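Local coordinates for protein homoserine O-acetyltransferase (PDB 3I1I) that probably transfers an acetyl group from acetyl-CoA to the hydroxyl of homoserine, an early step of methionine biosynthesis, at residues F129-A133 / M159-Q163; Q162-H167 / H290-F296. All coordinates share one frame; numbering follows the deposited sequence.

Contact 1 of 2, residues F129-A133 / M159-Q163; sequences FLDVA and MIAQQ
Phe-129 and Ile-160 bring two helices together, the axes of 129-133 and 159-163 passing 8.4 Å apart at a crossing angle of -65°. The CA atoms come nearest at Phe-129 with Ile-160 and at Leu-130 with Gln-163. No hydrogen bond joins the segments, and the packing is mostly apolar.

The Phe-129 ring reaches to helix 156-167 and touches two neighbouring side chains. CG of Phe-129 is anti to its own carbonyl carbon (chi1 -68°), which carries the ring past the Ile-160 side chain at about a right angle. CD1 of Phe-129 lies 3.6 Å from CG1 of Ile-160. The CD2 and CE2 side of the same ring meets the selenium of Met-159, a selenomethionine. SE of Met-159 is 3.7 Å from CE2 of Phe-129. It sits 53° off the ring normal, so this Met-aromatic contact is oblique.

Ile-160 also packs against the next turn of 129-133. Its CD1 approaches CG1 of Val-132 at 4.0 Å, and its CG2 faces CB of Ala-133. Gln-163 follows one turn later. Its chain bends at chi2, and this brings one face of the amide over CB of Leu-130. CD of Gln-163 is 3.9 Å from CB of Leu-130, while CB of Gln-163 meets CB of Ala-133.

Ala-286 and Val-287 of helix 277-289 also touch the Phe-129 side chain. Helix 156-167 follows strand 150-154 through a GxSxG sequence at Gly-153, Ser-155 and Gly-157, consistent with the nucleophile elbow of an alpha/beta hydrolase fold. The contact packs helix 129-142 against the helix that follows this probable elbow.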
ATOM      1  N   PHE A 129      13.110  -8.582 -17.241  1.00 22.86           N
ATOM      2  CA  PHE A 129      13.410  -7.677 -18.331  1.00 23.12           C
ATOM      3  C   PHE A 129      14.511  -8.194 -19.197  1.00 23.29           C
ATOM      4  O   PHE A 129      14.703  -7.712 -20.295  1.00 23.43           O
ATOM      5  CB  PHE A 129      13.661  -6.250 -17.818  1.00 23.10           C
ATOM      6  CG  PHE A 129      12.400  -5.616 -17.249  1.00 23.44           C
ATOM      7  CD1 PHE A 129      11.269  -5.445 -18.060  1.00 22.81           C
ATOM      8  CD2 PHE A 129      12.315  -5.263 -15.914  1.00 25.08           C
ATOM      9  CE1 PHE A 129      10.087  -4.925 -17.550  1.00 22.30           C
ATOM     10  CE2 PHE A 129      11.127  -4.740 -15.402  1.00 25.06           C
ATOM     11  CZ  PHE A 129      10.006  -4.584 -16.227  1.00 22.66           C
ATOM     12  N   LEU A 130      15.214  -9.224 -18.737  1.00 24.02           N
ATOM     13  CA  LEU A 130      16.134  -9.931 -19.615  1.00 23.55           C
ATOM     14  C   LEU A 130      15.347 -10.758 -20.654  1.00 23.20           C
ATOM     15  O   LEU A 130      15.735 -10.791 -21.842  1.00 23.52           O
ATOM     16  CB  LEU A 130      17.110 -10.763 -18.835  1.00 23.06           C
ATOM     17  CG  LEU A 130      18.062 -11.648 -19.638  1.00 23.95           C
ATOM     18  CD1 LEU A 130      18.745 -10.876 -20.758  1.00 20.59           C
ATOM     19  CD2 LEU A 130      19.080 -12.298 -18.639  1.00 20.63           C
ATOM     20  N   ASP A 131      14.231 -11.363 -20.242  1.00 22.47           N
ATOM     21  CA  ASP A 131      13.359 -12.066 -21.209  1.00 22.07           C
ATOM     22  C   ASP A 131      12.907 -11.140 -22.322  1.00 22.41           C
ATOM     23  O   ASP A 131      12.945 -11.527 -23.489  1.00 22.53           O
ATOM     24  CB  ASP A 131      12.152 -12.673 -20.540  1.00 21.98           C
ATOM     25  CG  ASP A 131      12.511 -13.877 -19.691  1.00 22.40           C
ATOM     26  OD1 ASP A 131      13.160 -14.779 -20.245  1.00 25.34           O
ATOM     27  OD2 ASP A 131      12.164 -13.926 -18.483  1.00 22.14           O
ATOM     28  N   VAL A 132      12.567  -9.893 -21.974  1.00 21.63           N
ATOM     29  CA  VAL A 132      12.148  -8.929 -22.966  1.00 21.25           C
ATOM     30  C   VAL A 132      13.305  -8.574 -23.949  1.00 22.14           C
ATOM     31  O   VAL A 132      13.099  -8.502 -25.170  1.00 22.23           O
ATOM     32  CB  VAL A 132      11.506  -7.671 -22.326  1.00 21.44           C
ATOM     33  CG1 VAL A 132      11.293  -6.577 -23.373  1.00 17.68           C
ATOM     34  CG2 VAL A 132      10.161  -8.046 -21.584  1.00 19.76           C
ATOM     35  N   ALA A 133      14.502  -8.392 -23.412  1.00 21.95           N
ATOM     36  CA  ALA A 133      15.683  -8.117 -24.196  1.00 22.18           C
ATOM     37  C   ALA A 133      15.981  -9.321 -25.143  1.00 23.20           C
ATOM     38  O   ALA A 133      16.324  -9.124 -26.306  1.00 23.34           O
ATOM     39  CB  ALA A 133      16.875  -7.823 -23.255  1.00 20.54           C
HETATM   40  N   MSE A 159      15.691  -0.532 -17.720  1.00 20.80           N
HETATM   41  CA  MSE A 159      16.075  -1.835 -17.192  1.00 21.05           C
HETATM   42  C   MSE A 159      16.343  -2.801 -18.339  1.00 20.81           C
HETATM   43  O   MSE A 159      17.334  -3.517 -18.320  1.00 20.78           O
HETATM   44  CB  MSE A 159      14.981  -2.402 -16.285  1.00 21.13           C
HETATM   45  CG  MSE A 159      14.794  -1.567 -15.011  1.00 22.83           C
HETATM   46 SE   MSE A 159      13.285  -2.087 -13.888  0.65 27.09          SE
HETATM   47  CE  MSE A 159      13.546  -0.686 -12.602  1.00 26.67           C
ATOM     48  N   ILE A 160      15.450  -2.799 -19.331  1.00 19.91           N
ATOM     49  CA  ILE A 160      15.632  -3.566 -20.523  1.00 18.73           C
ATOM     50  C   ILE A 160      16.900  -3.101 -21.250  1.00 18.66           C
ATOM     51  O   ILE A 160      17.727  -3.924 -21.681  1.00 17.92           O
ATOM     52  CB  ILE A 160      14.424  -3.460 -21.453  1.00 19.07           C
ATOM     53  CG1 ILE A 160      13.181  -4.041 -20.775  1.00 18.57           C
ATOM     54  CG2 ILE A 160      14.706  -4.158 -22.781  1.00 17.06           C
ATOM     55  CD1 ILE A 160      11.829  -3.301 -21.136  1.00 16.51           C
ATOM     56  N   ALA A 161      17.098  -1.800 -21.341  1.00 18.56           N
ATOM     57  CA  ALA A 161      18.277  -1.304 -22.062  1.00 18.80           C
ATOM     58  C   ALA A 161      19.537  -1.772 -21.356  1.00 19.28           C
ATOM     59  O   ALA A 161      20.560  -2.037 -21.994  1.00 18.90           O
ATOM     60  CB  ALA A 161      18.260   0.202 -22.177  1.00 17.64           C
ATOM     61  N   GLN A 162      19.481  -1.853 -20.028  1.00 19.36           N
ATOM     62  CA  GLN A 162      20.674  -2.237 -19.310  1.00 19.56           C
ATOM     63  C   GLN A 162      20.949  -3.716 -19.541  1.00 18.56           C
ATOM     64  O   GLN A 162      22.091  -4.113 -19.637  1.00 17.06           O
ATOM     65  CB  GLN A 162      20.560  -1.933 -17.821  1.00 19.75           C
ATOM     66  CG  GLN A 162      20.773  -0.484 -17.476  1.00 22.44           C
ATOM     67  CD  GLN A 162      20.357  -0.187 -16.035  1.00 24.70           C
ATOM     68  OE1 GLN A 162      21.199  -0.106 -15.157  1.00 23.92           O
ATOM     69  NE2 GLN A 162      19.048  -0.056 -15.796  1.00 25.87           N
ATOM     70  N   GLN A 163      19.899  -4.514 -19.631  1.00 18.44           N
ATOM     71  CA  GLN A 163      20.056  -5.946 -19.894  1.00 19.37           C
ATOM     72  C   GLN A 163      20.670  -6.186 -21.291  1.00 19.63           C
ATOM     73  O   GLN A 163      21.559  -7.015 -21.453  1.00 20.30           O
ATOM     74  CB  GLN A 163      18.721  -6.661 -19.716  1.00 19.78           C
ATOM     75  CG  GLN A 163      18.243  -6.740 -18.262  1.00 20.26           C
ATOM     76  CD  GLN A 163      19.065  -7.723 -17.432  1.00 23.57           C
ATOM     77  OE1 GLN A 163      20.183  -8.095 -17.808  1.00 24.11           O
ATOM     78  NE2 GLN A 163      18.510  -8.158 -16.297  1.00 23.98           N
TER

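Contact 2 of 2, residues Q162-H167 / H290-F296; sequences QQWAVH and HDIAHGF
His-167 and Phe-296 approach from opposite directions, with ring planes at 50° and centroids 5.6 Å apart. The pair is oblique. NE2 of His-167 lies at the edge of the Phe-296 ring, 3.8 Å from CE2 of Phe-296. CZ of Phe-296 also meets CG1 of Val-166.

The other branch of Val-166, CG2, crosses Ile-292 obliquely, 4.0 Å from its CD1. CG1 of Ile-292 sits between its own backbone N and carbonyl carbon (chi1 69°), a rotation that sends CD1 to Val-166 and CG2 to CB of Gln-162. The Gln-162 and His-290 side chains cross at about a right angle, with amide and ring planes 54° apart. Both groups have Asn-181 O as a partner, and Gln-162 NE2 also bonds to Gly-158 O.

Three waters bridge the segments. NE2 of Gln-163 gives a bond of 2.9 Å to water 1, which lies in the ring plane of His-290 and is 2.7 Å from its ND1. It gives another to water 2, bonded in turn to Asp-291 O. Water 3 lies in the His-167 ring plane, bonded to NE2 of His-167 and 2.6 Å from Ile-292 O.

With no direct hydrogen bond across the segments, these waters carry the polar link from Gln-163 and His-167 to His-290 ND1 and the loop carbonyls, beside the apolar patch.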
ATOM      1  N   GLN A 162      19.481  -1.853 -20.028  1.00 19.36           N
ATOM      2  CA  GLN A 162      20.674  -2.237 -19.310  1.00 19.56           C
ATOM      3  C   GLN A 162      20.949  -3.716 -19.541  1.00 18.56           C
ATOM      4  O   GLN A 162      22.091  -4.113 -19.637  1.00 17.06           O
ATOM      5  CB  GLN A 162      20.560  -1.933 -17.821  1.00 19.75           C
ATOM      6  CG  GLN A 162      20.773  -0.484 -17.476  1.00 22.44           C
ATOM      7  CD  GLN A 162      20.357  -0.187 -16.035  1.00 24.70           C
ATOM      8  OE1 GLN A 162      21.199  -0.106 -15.157  1.00 23.92           O
ATOM      9  NE2 GLN A 162      19.048  -0.056 -15.796  1.00 25.87           N
ATOM     10  N   GLN A 163      19.899  -4.514 -19.631  1.00 18.44           N
ATOM     11  CA  GLN A 163      20.056  -5.946 -19.894  1.00 19.37           C
ATOM     12  C   GLN A 163      20.670  -6.186 -21.291  1.00 19.63           C
ATOM     13  O   GLN A 163      21.559  -7.015 -21.453  1.00 20.30           O
ATOM     14  CB  GLN A 163      18.721  -6.661 -19.716  1.00 19.78           C
ATOM     15  CG  GLN A 163      18.243  -6.740 -18.262  1.00 20.26           C
ATOM     16  CD  GLN A 163      19.065  -7.723 -17.432  1.00 23.57           C
ATOM     17  OE1 GLN A 163      20.183  -8.095 -17.808  1.00 24.11           O
ATOM     18  NE2 GLN A 163      18.510  -8.158 -16.297  1.00 23.98           N
ATOM     19  N   TRP A 164      20.285  -5.383 -22.265  1.00 19.85           N
ATOM     20  CA  TRP A 164      20.968  -5.374 -23.566  1.00 20.60           C
ATOM     21  C   TRP A 164      22.475  -5.096 -23.474  1.00 20.35           C
ATOM     22  O   TRP A 164      23.296  -5.811 -24.058  1.00 19.57           O
ATOM     23  CB  TRP A 164      20.375  -4.290 -24.475  1.00 20.97           C
ATOM     24  CG  TRP A 164      19.283  -4.750 -25.318  1.00 20.76           C
ATOM     25  CD1 TRP A 164      17.980  -4.713 -25.019  1.00 19.72           C
ATOM     26  CD2 TRP A 164      19.387  -5.300 -26.640  1.00 19.93           C
ATOM     27  NE1 TRP A 164      17.251  -5.194 -26.061  1.00 21.50           N
ATOM     28  CE2 TRP A 164      18.097  -5.580 -27.066  1.00 19.73           C
ATOM     29  CE3 TRP A 164      20.450  -5.594 -27.482  1.00 19.19           C
ATOM     30  CZ2 TRP A 164      17.824  -6.121 -28.311  1.00 21.69           C
ATOM     31  CZ3 TRP A 164      20.175  -6.130 -28.731  1.00 19.83           C
ATOM     32  CH2 TRP A 164      18.888  -6.406 -29.122  1.00 20.49           C
ATOM     33  N   ALA A 165      22.823  -4.029 -22.762  1.00 19.98           N
ATOM     34  CA  ALA A 165      24.219  -3.638 -22.623  1.00 19.87           C
ATOM     35  C   ALA A 165      25.059  -4.741 -21.932  1.00 19.84           C
ATOM     36  O   ALA A 165      26.199  -5.024 -22.327  1.00 20.06           O
ATOM     37  CB  ALA A 165      24.330  -2.319 -21.874  1.00 19.10           C
ATOM     38  N   VAL A 166      24.487  -5.373 -20.926  1.00 19.67           N
ATOM     39  CA  VAL A 166      25.174  -6.460 -20.225  1.00 20.13           C
ATOM     40  C   VAL A 166      25.253  -7.725 -21.111  1.00 21.09           C
ATOM     41  O   VAL A 166      26.318  -8.277 -21.300  1.00 21.31           O
ATOM     42  CB  VAL A 166      24.482  -6.781 -18.869  1.00 19.23           C
ATOM     43  CG1 VAL A 166      25.000  -8.077 -18.279  1.00 17.93           C
ATOM     44  CG2 VAL A 166      24.684  -5.615 -17.910  1.00 17.43           C
ATOM     45  N   HIS A 167      24.133  -8.151 -21.680  1.00 21.87           N
ATOM     46  CA  HIS A 167      24.087  -9.457 -22.306  1.00 22.22           C
ATOM     47  C   HIS A 167      24.325  -9.513 -23.791  1.00 22.83           C
ATOM     48  O   HIS A 167      24.545 -10.587 -24.295  1.00 23.01           O
ATOM     49  CB  HIS A 167      22.801 -10.155 -21.933  1.00 22.21           C
ATOM     50  CG  HIS A 167      22.741 -10.520 -20.491  1.00 23.96           C
ATOM     51  ND1 HIS A 167      23.171 -11.744 -20.011  1.00 25.29           N
ATOM     52  CD2 HIS A 167      22.372  -9.796 -19.404  1.00 24.77           C
ATOM     53  CE1 HIS A 167      23.022 -11.773 -18.694  1.00 24.94           C
ATOM     54  NE2 HIS A 167      22.551 -10.601 -18.297  1.00 24.62           N
ATOM     55  N   HIS A 290      14.255  -7.046 -10.829  1.00 20.50           N
ATOM     56  CA  HIS A 290      15.274  -6.439 -11.661  1.00 20.12           C
ATOM     57  C   HIS A 290      16.642  -6.275 -10.977  1.00 20.70           C
ATOM     58  O   HIS A 290      16.792  -5.547 -10.002  1.00 20.42           O
ATOM     59  CB  HIS A 290      14.835  -5.087 -12.221  1.00 20.55           C
ATOM     60  CG  HIS A 290      15.930  -4.358 -12.934  1.00 18.97           C
ATOM     61  ND1 HIS A 290      16.472  -4.816 -14.115  1.00 17.45           N
ATOM     62  CD2 HIS A 290      16.625  -3.239 -12.606  1.00 19.08           C
ATOM     63  CE1 HIS A 290      17.453  -4.009 -14.491  1.00 19.14           C
ATOM     64  NE2 HIS A 290      17.561  -3.035 -13.597  1.00 20.64           N
ATOM     65  N   ASP A 291      17.652  -6.886 -11.589  1.00 20.86           N
ATOM     66  CA  ASP A 291      18.989  -7.042 -11.022  1.00 20.87           C
ATOM     67  C   ASP A 291      19.941  -7.506 -12.104  1.00 20.55           C
ATOM     68  O   ASP A 291      19.972  -8.710 -12.431  1.00 19.16           O
ATOM     69  CB  ASP A 291      18.950  -8.131  -9.961  1.00 20.96           C
ATOM     70  CG  ASP A 291      20.270  -8.281  -9.222  1.00 22.33           C
ATOM     71  OD1 ASP A 291      21.187  -7.473  -9.495  1.00 23.13           O
ATOM     72  OD2 ASP A 291      20.368  -9.196  -8.339  1.00 24.09           O
ATOM     73  N   ILE A 292      20.678  -6.570 -12.700  1.00 20.84           N
ATOM     74  CA  ILE A 292      21.616  -6.931 -13.745  1.00 20.99           C
ATOM     75  C   ILE A 292      22.714  -7.873 -13.189  1.00 22.10           C
ATOM     76  O   ILE A 292      23.252  -8.702 -13.933  1.00 22.59           O
ATOM     77  CB  ILE A 292      22.215  -5.697 -14.512  1.00 21.26           C
ATOM     78  CG1 ILE A 292      23.155  -4.889 -13.627  1.00 20.70           C
ATOM     79  CG2 ILE A 292      21.107  -4.837 -15.139  1.00 19.76           C
ATOM     80  CD1 ILE A 292      24.004  -3.886 -14.390  1.00 18.87           C
ATOM     81  N   ALA A 293      23.006  -7.806 -11.882  1.00 22.74           N
ATOM     82  CA  ALA A 293      23.948  -8.769 -11.253  1.00 23.25           C
ATOM     83  C   ALA A 293      23.395 -10.178 -11.139  1.00 23.44           C
ATOM     84  O   ALA A 293      24.140 -11.103 -10.876  1.00 23.07           O
ATOM     85  CB  ALA A 293      24.409  -8.281  -9.855  1.00 22.48           C
ATOM     86  N   HIS A 294      22.097 -10.365 -11.298  1.00 24.70           N
ATOM     87  CA  HIS A 294      21.541 -11.723 -11.206  1.00 26.15           C
ATOM     88  C   HIS A 294      22.151 -12.607 -12.286  1.00 27.71           C
ATOM     89  O   HIS A 294      22.148 -12.276 -13.461  1.00 28.86           O
ATOM     90  CB  HIS A 294      20.032 -11.740 -11.382  1.00 25.44           C
ATOM     91  CG  HIS A 294      19.453 -13.098 -11.237  1.00 26.92           C
ATOM     92  ND1 HIS A 294      19.590 -13.834 -10.076  1.00 28.89           N
ATOM     93  CD2 HIS A 294      18.785 -13.888 -12.112  1.00 27.53           C
ATOM     94  CE1 HIS A 294      18.998 -15.006 -10.235  1.00 28.69           C
ATOM     95  NE2 HIS A 294      18.507 -15.067 -11.461  1.00 26.62           N
ATOM     96  N   GLY A 295      22.668 -13.748 -11.912  1.00 29.78           N
ATOM     97  CA  GLY A 295      23.442 -14.524 -12.883  1.00 31.28           C
ATOM     98  C   GLY A 295      24.915 -14.535 -12.497  1.00 31.29           C
ATOM     99  O   GLY A 295      25.541 -15.570 -12.523  1.00 33.91           O
ATOM    100  N   PHE A 296      25.418 -13.406 -12.028  1.00 29.73           N
ATOM    101  CA  PHE A 296      26.819 -13.173 -11.925  1.00 28.00           C
ATOM    102  C   PHE A 296      27.233 -13.290 -10.481  1.00 27.58           C
ATOM    103  O   PHE A 296      26.401 -13.544  -9.619  1.00 28.74           O
ATOM    104  CB  PHE A 296      27.112 -11.771 -12.463  1.00 27.30           C
ATOM    105  CG  PHE A 296      26.830 -11.619 -13.939  1.00 25.02           C
ATOM    106  CD1 PHE A 296      27.790 -11.924 -14.875  1.00 23.65           C
ATOM    107  CD2 PHE A 296      25.599 -11.166 -14.382  1.00 24.09           C
ATOM    108  CE1 PHE A 296      27.528 -11.794 -16.218  1.00 22.84           C
ATOM    109  CE2 PHE A 296      25.332 -11.027 -15.714  1.00 22.78           C
ATOM    110  CZ  PHE A 296      26.294 -11.340 -16.631  1.00 24.79           C
TER
HETATM  111  O   HOH W   1      15.945  -7.232 -15.245  1.00 29.02           O
HETATM  112  O   HOH W   2      19.503 -10.691 -14.688  1.00 35.95           O
HETATM  113  O   HOH W   3      21.959  -9.970 -15.778  1.00 30.30           O

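In the fold
Both contacts use helix 156-167, and their centres lie about 7 Å apart. They share Gln-163: a face of its amide packs on Leu-130 in contact 1, and the same amide's NE2 gives bonds to two waters in contact 2. Contact 1 is the deeper, about 10 Å from the chain centre. It joins two helices by side-chain packing without a hydrogen bond between its segments. Contact 2, about 15 Å out, is also largely buried, but it joins the helix to the loop after helix 277-289. Water mediates much of its polar chemistry. The second subunit reaches this loop, where its Ser-245 bonds to Asp-291. The contacts touch where CG of Met-159 lies 3.4 Å from NE2 of His-290.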